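Local coordinates for putative MCP-type signal transduction protein (Campylobacter jejuni subsp. jejuni serotype O:2, PDB 4WY9) that probably senses chemical cues in the periplasm through a tandem-PAS domain, as the Tlp1 chemoreceptor of Campylobacter jejuni chemotaxis, at residues Y75-I84 with V180-D191; E127-I137 with Y149-L158. All coordinates share one frame; numbering follows the deposited sequence.

Contact 1: residues Y75-I84 with V180-D191; sequences YSNFTYLYLI and VGVIGMTLDFSD
Asn77 uses both polar atoms of its amide, one on the end of strand 180-188 and the other on the helix that follows. Asp188 N donates to Asn77 OD1 at 2.8 Å, from above the carbonyl plane. Asn77 ND2 donates to Asp191 OD2 at 2.7 Å. The Asn77 amide and the Asp191 carboxylate are nearly coplanar, 15° apart. These two bonds fix the rotation of the amide. Asp188 OD1 accepts from Ser190 N, a capping bond at the turn that leads into helix 190-196. Asn77 N donates to Thr186 O at 2.9 Å and Phe78 N adds a weak bond to the same oxygen; Asn77 and Phe78 facing the one residue Thr186 make a classic beta bulge. Phe78, Tyr80 and Tyr82 form hydrogen-bonded antiparallel pairs with Thr186, Gly184 and Val182. The Tyr80 CG stands between the backbone N and carbonyl carbon (chi1 46°), which folds the ring over Gly184. Gly184 CA makes a CH-pi contact 3.9 Å from the Tyr80 ring centroid. Thr186 OG1 meets the ring edge at Tyr80 CE2, 3.4 Å away. Asn167 OD1 hydrogen-bonds both Tyr80 OH and Thr186 OG1. The strands belong to the antiparallel sheet of a PAS-like (PDC, Cache clan) sensor domain.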
loop_
_atom_site.group_PDB
_atom_site.type_symbol
_atom_site.label_atom_id
_atom_site.label_comp_id
_atom_site.label_asym_id
_atom_site.label_seq_id
_atom_site.Cartn_x
_atom_site.Cartn_y
_atom_site.Cartn_z
ATOM N N TYR A 75 -6.178 4.576 8.116
ATOM C CA TYR A 75 -5.890 3.255 7.573
ATOM C C TYR A 75 -4.413 2.949 7.624
ATOM O O TYR A 75 -4.064 1.817 7.478
ATOM C CB TYR A 75 -6.394 3.098 6.119
ATOM C CG TYR A 75 -7.895 3.308 5.951
ATOM C CD1 TYR A 75 -8.820 2.289 6.169
ATOM C CD2 TYR A 75 -8.361 4.525 5.551
ATOM C CE1 TYR A 75 -10.190 2.514 6.008
ATOM C CE2 TYR A 75 -9.714 4.774 5.381
ATOM C CZ TYR A 75 -10.634 3.795 5.600
ATOM O OH TYR A 75 -11.983 4.185 5.388
ATOM N N SER A 76 -3.557 3.958 7.798
ATOM C CA SER A 76 -2.115 3.753 7.975
ATOM C C SER A 76 -1.863 3.103 9.334
ATOM O O SER A 76 -2.317 3.545 10.368
ATOM C CB SER A 76 -1.352 5.054 7.882
ATOM O OG SER A 76 -1.814 5.996 8.831
ATOM N N ASN A 77 -1.186 1.993 9.294
ATOM C CA ASN A 77 -0.812 1.257 10.475
ATOM C C ASN A 77 0.425 1.836 11.081
ATOM O O ASN A 77 0.626 1.762 12.329
ATOM C CB ASN A 77 -0.690 -0.236 10.090
ATOM C CG ASN A 77 -2.007 -0.801 9.527
ATOM O OD1 ASN A 77 -2.299 -0.761 8.257
ATOM N ND2 ASN A 77 -2.789 -1.385 10.422
ATOM N N PHE A 78 1.291 2.404 10.238
ATOM C CA PHE A 78 2.470 3.077 10.728
ATOM C C PHE A 78 2.703 4.376 9.991
ATOM O O PHE A 78 2.351 4.528 8.816
ATOM C CB PHE A 78 3.704 2.170 10.572
ATOM C CG PHE A 78 3.582 0.854 11.285
ATOM C CD1 PHE A 78 3.982 0.718 12.623
ATOM C CD2 PHE A 78 3.004 -0.265 10.656
ATOM C CE1 PHE A 78 3.835 -0.480 13.279
ATOM C CE2 PHE A 78 2.900 -1.472 11.325
ATOM C CZ PHE A 78 3.316 -1.579 12.627
ATOM N N THR A 79 3.361 5.304 10.680
ATOM C CA THR A 79 3.745 6.583 10.119
ATOM C C THR A 79 5.201 6.804 10.481
ATOM O O THR A 79 5.624 6.443 11.579
ATOM C CB THR A 79 2.845 7.730 10.672
ATOM O OG1 THR A 79 1.481 7.566 10.148
ATOM C CG2 THR A 79 3.393 9.090 10.320
ATOM N N TYR A 80 5.977 7.342 9.562
ATOM C CA TYR A 80 7.404 7.582 9.850
ATOM C C TYR A 80 7.930 8.847 9.252
ATOM O O TYR A 80 7.566 9.235 8.136
ATOM C CB TYR A 80 8.264 6.395 9.394
ATOM C CG TYR A 80 7.931 5.879 8.013
ATOM C CD1 TYR A 80 8.522 6.429 6.866
ATOM C CD2 TYR A 80 7.016 4.848 7.838
ATOM C CE1 TYR A 80 8.220 5.939 5.627
ATOM C CE2 TYR A 80 6.694 4.372 6.575
ATOM C CZ TYR A 80 7.300 4.925 5.478
ATOM O OH TYR A 80 6.992 4.444 4.198
ATOM N N LEU A 81 8.827 9.497 9.999
ATOM C CA LEU A 81 9.627 10.602 9.529
ATOM C C LEU A 81 11.078 10.210 9.619
ATOM O O LEU A 81 11.608 9.997 10.716
ATOM C CB LEU A 81 9.371 11.884 10.315
ATOM C CG LEU A 81 10.223 13.074 9.860
ATOM C CD1 LEU A 81 9.923 13.490 8.440
ATOM C CD2 LEU A 81 10.027 14.260 10.787
ATOM N N TYR A 82 11.739 10.117 8.469
ATOM C CA TYR A 82 13.167 9.833 8.373
ATOM C C TYR A 82 13.855 11.158 8.056
ATOM O O TYR A 82 13.507 11.807 7.079
ATOM C CB TYR A 82 13.408 8.780 7.294
ATOM C CG TYR A 82 14.842 8.536 6.887
ATOM C CD1 TYR A 82 15.889 8.577 7.797
ATOM C CD2 TYR A 82 15.145 8.232 5.571
ATOM C CE1 TYR A 82 17.196 8.346 7.394
ATOM C CE2 TYR A 82 16.427 7.999 5.162
ATOM C CZ TYR A 82 17.460 8.065 6.062
ATOM O OH TYR A 82 18.742 7.815 5.629
ATOM N N LEU A 83 14.800 11.588 8.888
ATOM C CA LEU A 83 15.594 12.773 8.600
ATOM C C LEU A 83 17.038 12.373 8.334
ATOM O O LEU A 83 17.630 11.651 9.140
ATOM C CB LEU A 83 15.540 13.768 9.746
ATOM C CG LEU A 83 14.149 14.346 10.055
ATOM C CD1 LEU A 83 14.216 15.291 11.227
ATOM C CD2 LEU A 83 13.557 15.059 8.881
ATOM N N ILE A 84 17.610 12.836 7.231
ATOM C CA ILE A 84 18.938 12.410 6.813
ATOM C C ILE A 84 20.060 13.010 7.652
ATOM O O ILE A 84 21.125 12.364 7.833
ATOM C CB ILE A 84 19.199 12.766 5.318
ATOM C CG1 ILE A 84 18.008 12.384 4.457
ATOM C CG2 ILE A 84 20.472 12.126 4.808
ATOM C CD1 ILE A 84 18.077 13.039 3.073
ATOM N N VAL A 180 15.705 16.728 2.691
ATOM C CA VAL A 180 16.245 16.592 4.031
ATOM C C VAL A 180 15.606 15.454 4.774
ATOM O O VAL A 180 16.034 15.092 5.862
ATOM C CB VAL A 180 16.092 17.911 4.849
ATOM C CG1 VAL A 180 16.945 19.033 4.258
ATOM C CG2 VAL A 180 14.661 18.314 5.049
ATOM N N GLY A 181 14.589 14.810 4.185
ATOM C CA GLY A 181 13.944 13.722 4.851
ATOM C C GLY A 181 12.788 13.162 4.062
ATOM O O GLY A 181 12.506 13.614 2.940
ATOM N N VAL A 182 12.090 12.203 4.651
ATOM C CA VAL A 182 10.972 11.515 4.015
ATOM C C VAL A 182 9.889 11.320 5.051
ATOM O O VAL A 182 10.178 10.813 6.145
ATOM C CB VAL A 182 11.380 10.152 3.436
ATOM C CG1 VAL A 182 10.143 9.441 2.842
ATOM C CG2 VAL A 182 12.477 10.287 2.397
ATOM N N ILE A 183 8.663 11.712 4.737
ATOM C CA ILE A 183 7.514 11.403 5.584
ATOM C C ILE A 183 6.681 10.353 4.849
ATOM O O ILE A 183 6.331 10.536 3.672
ATOM C CB ILE A 183 6.696 12.668 5.948
ATOM C CG1 ILE A 183 5.550 12.356 6.898
ATOM C CG2 ILE A 183 6.188 13.394 4.689
ATOM C CD1 ILE A 183 5.953 12.085 8.299
ATOM N N GLY A 184 6.403 9.241 5.496
ATOM C CA GLY A 184 5.680 8.180 4.853
ATOM C C GLY A 184 4.743 7.429 5.756
ATOM O O GLY A 184 4.711 7.640 6.976
ATOM N N MET A 185 3.990 6.526 5.143
ATOM C CA MET A 185 3.009 5.719 5.807
ATOM C C MET A 185 3.056 4.277 5.308
ATOM O O MET A 185 3.376 4.055 4.130
ATOM C CB MET A 185 1.597 6.249 5.572
ATOM C CG MET A 185 1.403 7.683 5.946
ATOM S SD MET A 185 -0.071 8.246 5.097
ATOM C CE MET A 185 -0.279 9.860 5.696
ATOM N N THR A 186 2.686 3.352 6.170
ATOM C CA THR A 186 2.596 1.947 5.837
ATOM C C THR A 186 1.183 1.466 6.001
ATOM O O THR A 186 0.613 1.629 7.077
ATOM C CB THR A 186 3.526 1.070 6.709
ATOM O OG1 THR A 186 4.848 1.568 6.663
ATOM C CG2 THR A 186 3.499 -0.355 6.255
ATOM N N LEU A 187 0.636 0.834 4.953
ATOM C CA LEU A 187 -0.636 0.140 5.007
ATOM C C LEU A 187 -0.377 -1.350 5.137
ATOM O O LEU A 187 0.357 -1.921 4.331
ATOM C CB LEU A 187 -1.460 0.427 3.760
ATOM C CG LEU A 187 -2.756 -0.351 3.541
ATOM C CD1 LEU A 187 -3.765 -0.074 4.609
ATOM C CD2 LEU A 187 -3.319 -0.012 2.157
ATOM N N ASP A 188 -0.942 -1.956 6.173
ATOM C CA ASP A 188 -0.929 -3.401 6.352
ATOM C C ASP A 188 -2.087 -3.999 5.563
ATOM O O ASP A 188 -3.244 -3.688 5.825
ATOM C CB ASP A 188 -1.026 -3.742 7.835
ATOM C CG ASP A 188 -0.980 -5.226 8.144
ATOM O OD1 ASP A 188 -1.217 -6.076 7.261
ATOM O OD2 ASP A 188 -0.737 -5.551 9.324
ATOM N N PHE A 189 -1.799 -4.866 4.590
ATOM C CA PHE A 189 -2.859 -5.383 3.742
ATOM C C PHE A 189 -3.880 -6.242 4.489
ATOM O O PHE A 189 -4.942 -6.524 3.944
ATOM C CB PHE A 189 -2.287 -6.150 2.553
ATOM C CG PHE A 189 -1.790 -5.238 1.447
ATOM C CD1 PHE A 189 -2.684 -4.409 0.764
ATOM C CD2 PHE A 189 -0.452 -5.185 1.108
ATOM C CE1 PHE A 189 -2.271 -3.579 -0.238
ATOM C CE2 PHE A 189 -0.024 -4.340 0.096
ATOM C CZ PHE A 189 -0.920 -3.534 -0.575
ATOM N N SER A 190 -3.581 -6.654 5.726
ATOM C CA SER A 190 -4.581 -7.336 6.546
ATOM C C SER A 190 -5.835 -6.496 6.668
ATOM O O SER A 190 -6.948 -7.027 6.785
ATOM C CB SER A 190 -4.042 -7.658 7.971
ATOM O OG SER A 190 -2.992 -8.645 7.931
ATOM N N ASP A 191 -5.685 -5.181 6.700
ATOM C CA ASP A 191 -6.833 -4.298 6.852
ATOM C C ASP A 191 -7.677 -4.171 5.595
ATOM O O ASP A 191 -8.862 -3.851 5.671
ATOM C CB ASP A 191 -6.340 -2.935 7.313
ATOM C CG ASP A 191 -5.782 -2.987 8.705
ATOM O OD1 ASP A 191 -6.283 -3.759 9.576
ATOM O OD2 ASP A 191 -4.826 -2.260 8.928
#

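Contact 2: residues E127-I137 with Y149-L158; sequences EIANLQVVQDI and YIGRPIKMNL
Asn157 N donates to Glu127 OE1 at 2.7 Å, in a nearly straight bond (171° at the hydrogen). The carboxylate uses its syn lone pair, on the side of its other oxygen. The Glu127 chain leaves with CG opposite the backbone N (chi1 -176°) and runs on extended, which carries the acid across to the backbone at Asn157. OE1 also lies against Met156 CB, 3.3 Å away, and near Leu158 CD2. The Asn157 side chain turns to its own loop, bonding Gly160 and Asp162. Beside this bond the contact becomes apolar. Ile128 CD1 sits 4.0 Å from both Met156 CE and Leu158 CD2. Leu131 CD2 meets Ile154 CD1 at 3.6 Å, the two side chains crossing at about a right angle. These helices and short strands belong to the first PDC sensor domain, of the Cache clan. Here the helical segment packs beside strands 149-150 and 154-156, both paired with strand 163-173. At the other end, Val133 CG1 rests on the backbone, 3.4 Å from Gly151 N. Ile137 covers one face of the Tyr149 ring. Ile137 CG1 stands 3.5 Å from the Tyr149 ring centroid and 14° off the normal, a close CH-pi contact. Asp136 CB approaches the same ring obliquely. Tyr149 OH is hydrogen-bonded to Glu145 OE2.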
loop_
_atom_site.group_PDB
_atom_site.type_symbol
_atom_site.label_atom_id
_atom_site.label_comp_id
_atom_site.label_asym_id
_atom_site.label_seq_id
_atom_site.Cartn_x
_atom_site.Cartn_y
_atom_site.Cartn_z
ATOM N N GLU A 127 14.815 -0.888 8.572
ATOM C CA GLU A 127 13.866 -1.357 7.563
ATOM C C GLU A 127 13.164 -0.161 6.923
ATOM O O GLU A 127 12.847 -0.163 5.740
ATOM C CB GLU A 127 12.854 -2.289 8.181
ATOM C CG GLU A 127 11.884 -2.908 7.227
ATOM C CD GLU A 127 11.239 -4.180 7.777
ATOM O OE1 GLU A 127 10.155 -4.076 8.270
ATOM O OE2 GLU A 127 11.896 -5.221 7.790
ATOM N N ILE A 128 12.930 0.906 7.707
ATOM C CA ILE A 128 12.282 2.089 7.181
ATOM C C ILE A 128 13.222 2.859 6.236
ATOM O O ILE A 128 12.848 3.224 5.122
ATOM C CB ILE A 128 11.796 3.014 8.307
ATOM C CG1 ILE A 128 10.753 2.321 9.183
ATOM C CG2 ILE A 128 11.231 4.324 7.724
ATOM C CD1 ILE A 128 9.516 1.892 8.451
ATOM N N ALA A 129 14.441 3.097 6.687
ATOM C CA ALA A 129 15.391 3.853 5.911
ATOM C C ALA A 129 15.746 3.180 4.605
ATOM O O ALA A 129 16.067 3.837 3.624
ATOM C CB ALA A 129 16.647 4.149 6.724
ATOM N N ASN A 130 15.681 1.853 4.585
ATOM C CA ASN A 130 16.048 1.079 3.414
ATOM C C ASN A 130 14.896 0.714 2.481
ATOM O O ASN A 130 15.092 0.035 1.482
ATOM C CB ASN A 130 16.791 -0.184 3.867
ATOM C CG ASN A 130 18.171 0.100 4.467
ATOM O OD1 ASN A 130 18.812 1.090 4.114
ATOM N ND2 ASN A 130 18.590 -0.702 5.413
ATOM N N LEU A 131 13.692 1.241 2.768
ATOM C CA LEU A 131 12.567 1.022 1.865
ATOM C C LEU A 131 12.893 1.531 0.470
ATOM O O LEU A 131 13.542 2.577 0.311
ATOM C CB LEU A 131 11.335 1.739 2.367
ATOM C CG LEU A 131 10.620 1.207 3.597
ATOM C CD1 LEU A 131 9.569 2.211 4.042
ATOM C CD2 LEU A 131 9.994 -0.145 3.333
ATOM N N GLN A 132 12.418 0.819 -0.542
ATOM C CA GLN A 132 12.607 1.268 -1.916
ATOM C C GLN A 132 12.068 2.692 -2.165
ATOM O O GLN A 132 12.699 3.478 -2.833
ATOM C CB GLN A 132 12.008 0.292 -2.915
ATOM C CG GLN A 132 12.407 0.552 -4.341
ATOM C CD GLN A 132 13.904 0.350 -4.563
ATOM O OE1 GLN A 132 14.444 -0.684 -4.210
ATOM N NE2 GLN A 132 14.557 1.320 -5.107
ATOM N N VAL A 133 10.894 3.011 -1.616
ATOM C CA VAL A 133 10.352 4.353 -1.844
ATOM C C VAL A 133 11.271 5.413 -1.242
ATOM O O VAL A 133 11.413 6.496 -1.815
ATOM C CB VAL A 133 8.887 4.540 -1.327
ATOM C CG1 VAL A 133 7.882 3.777 -2.176
ATOM C CG2 VAL A 133 8.722 4.207 0.144
ATOM N N VAL A 134 11.868 5.113 -0.092
ATOM C CA VAL A 134 12.776 6.046 0.557
ATOM C C VAL A 134 14.026 6.233 -0.288
ATOM O O VAL A 134 14.493 7.353 -0.515
ATOM C CB VAL A 134 13.148 5.612 1.978
ATOM C CG1 VAL A 134 14.272 6.434 2.531
ATOM C CG2 VAL A 134 11.907 5.646 2.872
ATOM N N GLN A 135 14.591 5.126 -0.761
ATOM C CA GLN A 135 15.774 5.208 -1.574
ATOM C C GLN A 135 15.518 5.934 -2.883
ATOM O O GLN A 135 16.355 6.721 -3.350
ATOM C CB GLN A 135 16.369 3.848 -1.773
ATOM C CG GLN A 135 16.921 3.299 -0.443
ATOM C CD GLN A 135 17.975 4.270 0.258
ATOM O OE1 GLN A 135 18.954 4.739 -0.375
ATOM N NE2 GLN A 135 17.759 4.596 1.541
ATOM N N ASP A 136 14.368 5.680 -3.487
ATOM C CA ASP A 136 14.004 6.381 -4.715
ATOM C C ASP A 136 13.870 7.879 -4.490
ATOM O O ASP A 136 14.278 8.671 -5.329
ATOM C CB ASP A 136 12.717 5.825 -5.287
ATOM C CG ASP A 136 12.867 4.451 -5.880
ATOM O OD1 ASP A 136 14.022 4.007 -6.113
ATOM O OD2 ASP A 136 11.830 3.811 -6.120
ATOM N N ILE A 137 13.265 8.276 -3.380
ATOM C CA ILE A 137 13.135 9.698 -3.069
ATOM C C ILE A 137 14.526 10.331 -2.919
ATOM O O ILE A 137 14.789 11.393 -3.493
ATOM C CB ILE A 137 12.293 9.905 -1.799
ATOM C CG1 ILE A 137 10.833 9.632 -2.096
ATOM C CG2 ILE A 137 12.441 11.331 -1.274
ATOM C CD1 ILE A 137 9.920 9.526 -0.918
ATOM N N TYR A 149 5.437 8.768 -3.774
ATOM C CA TYR A 149 6.164 7.541 -4.087
ATOM C C TYR A 149 5.450 6.373 -3.437
ATOM O O TYR A 149 5.257 6.345 -2.230
ATOM C CB TYR A 149 7.604 7.673 -3.622
ATOM C CG TYR A 149 8.362 8.730 -4.351
ATOM C CD1 TYR A 149 8.111 10.103 -4.114
ATOM C CD2 TYR A 149 9.315 8.431 -5.318
ATOM C CE1 TYR A 149 8.781 11.078 -4.780
ATOM C CE2 TYR A 149 9.995 9.431 -5.980
ATOM C CZ TYR A 149 9.722 10.761 -5.736
ATOM O OH TYR A 149 10.404 11.754 -6.403
ATOM N N ILE A 150 5.044 5.401 -4.257
ATOM C CA ILE A 150 4.261 4.274 -3.781
ATOM C C ILE A 150 4.940 2.970 -4.149
ATOM O O ILE A 150 5.333 2.777 -5.309
ATOM C CB ILE A 150 2.836 4.310 -4.335
ATOM C CG1 ILE A 150 2.160 5.624 -3.874
ATOM C CG2 ILE A 150 2.007 3.112 -3.864
ATOM C CD1 ILE A 150 0.763 5.782 -4.302
ATOM N N GLY A 151 5.136 2.105 -3.172
ATOM C CA GLY A 151 5.848 0.870 -3.384
ATOM C C GLY A 151 5.033 -0.265 -3.931
ATOM O O GLY A 151 3.853 -0.107 -4.241
ATOM N N ARG A 152 5.668 -1.427 -4.069
ATOM C CA ARG A 152 4.987 -2.676 -4.377
ATOM C C ARG A 152 4.690 -3.375 -3.038
ATOM O O ARG A 152 5.242 -2.986 -1.989
ATOM C CB ARG A 152 5.815 -3.525 -5.322
ATOM C CG ARG A 152 7.238 -3.799 -4.850
ATOM C CD ARG A 152 7.741 -5.150 -5.337
ATOM N NE ARG A 152 6.996 -6.205 -4.648
ATOM C CZ ARG A 152 7.209 -7.493 -4.806
ATOM N NH1 ARG A 152 8.130 -7.899 -5.685
ATOM N NH2 ARG A 152 6.418 -8.357 -4.152
ATOM N N PRO A 153 3.879 -4.439 -3.046
ATOM C CA PRO A 153 3.671 -5.180 -1.813
ATOM C C PRO A 153 4.957 -5.824 -1.332
ATOM O O PRO A 153 5.668 -6.447 -2.124
ATOM C CB PRO A 153 2.612 -6.226 -2.198
ATOM C CG PRO A 153 1.918 -5.607 -3.354
ATOM C CD PRO A 153 3.000 -4.944 -4.119
ATOM N N ILE A 154 5.266 -5.656 -0.051
ATOM C CA ILE A 154 6.499 -6.176 0.536
ATOM C C ILE A 154 6.220 -6.760 1.892
ATOM O O ILE A 154 5.192 -6.453 2.507
ATOM C CB ILE A 154 7.598 -5.092 0.674
ATOM C CG1 ILE A 154 7.203 -3.998 1.633
ATOM C CG2 ILE A 154 8.042 -4.530 -0.683
ATOM C CD1 ILE A 154 8.302 -3.030 1.999
ATOM N N LYS A 155 7.132 -7.608 2.367
ATOM C CA LYS A 155 7.124 -8.067 3.738
ATOM C C LYS A 155 7.771 -7.013 4.629
ATOM O O LYS A 155 8.812 -6.415 4.255
ATOM C CB LYS A 155 7.870 -9.386 3.859
ATOM C CG LYS A 155 8.030 -9.914 5.276
ATOM C CD LYS A 155 9.196 -10.930 5.406
ATOM C CE LYS A 155 9.169 -12.064 4.438
ATOM N NZ LYS A 155 10.414 -12.885 4.521
ATOM N N MET A 156 7.169 -6.747 5.782
ATOM C CA MET A 156 7.798 -5.877 6.784
ATOM C C MET A 156 7.676 -6.531 8.146
ATOM O O MET A 156 6.845 -7.415 8.376
ATOM C CB MET A 156 7.169 -4.503 6.813
ATOM C CG MET A 156 7.347 -3.713 5.563
ATOM S SD MET A 156 6.631 -2.054 5.659
ATOM C CE MET A 156 7.811 -1.209 6.678
ATOM N N ASN A 157 8.505 -6.080 9.068
ATOM C CA ASN A 157 8.463 -6.533 10.445
ATOM C C ASN A 157 8.948 -5.402 11.310
ATOM O O ASN A 157 10.162 -5.163 11.417
ATOM C CB ASN A 157 9.285 -7.810 10.658
ATOM C CG ASN A 157 9.092 -8.392 12.032
ATOM O OD1 ASN A 157 8.942 -7.656 13.024
ATOM N ND2 ASN A 157 9.013 -9.703 12.110
ATOM N N LEU A 158 8.024 -4.706 11.958
ATOM C CA LEU A 158 8.377 -3.515 12.755
ATOM C C LEU A 158 8.191 -3.706 14.246
ATOM O O LEU A 158 8.813 -2.994 15.035
ATOM C CB LEU A 158 7.560 -2.334 12.291
ATOM C CG LEU A 158 7.777 -1.917 10.838
ATOM C CD1 LEU A 158 6.802 -0.831 10.477
ATOM C CD2 LEU A 158 9.202 -1.466 10.609
#

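Contacts 1 and 2 lie within the same PDC sensor domain, with centres about 9 Å apart. Residues 127-158 fall in the chain between the two strands of contact 1. Side chains of 127-137, with Met156 and Leu158, pack against the face that bears Phe78, Tyr80, Tyr82 and Thr186, while strands 149-150 and 154-156 join the same sheet through strand 163-173. Tyr80 touches both Leu131 and Ile128: its OH is 3.4 Å from Leu131 CD1, and its CD1 is 3.5 Å from Ile128 CG2. Thr186 CG2 packs against Met156 SD at 3.6 Å. Tyr82 CD2 meets Val134 CG1 at the same distance. Asn167, the shared polar partner in contact 1, also touches Leu131, Ile154 and Met156 of contact 2.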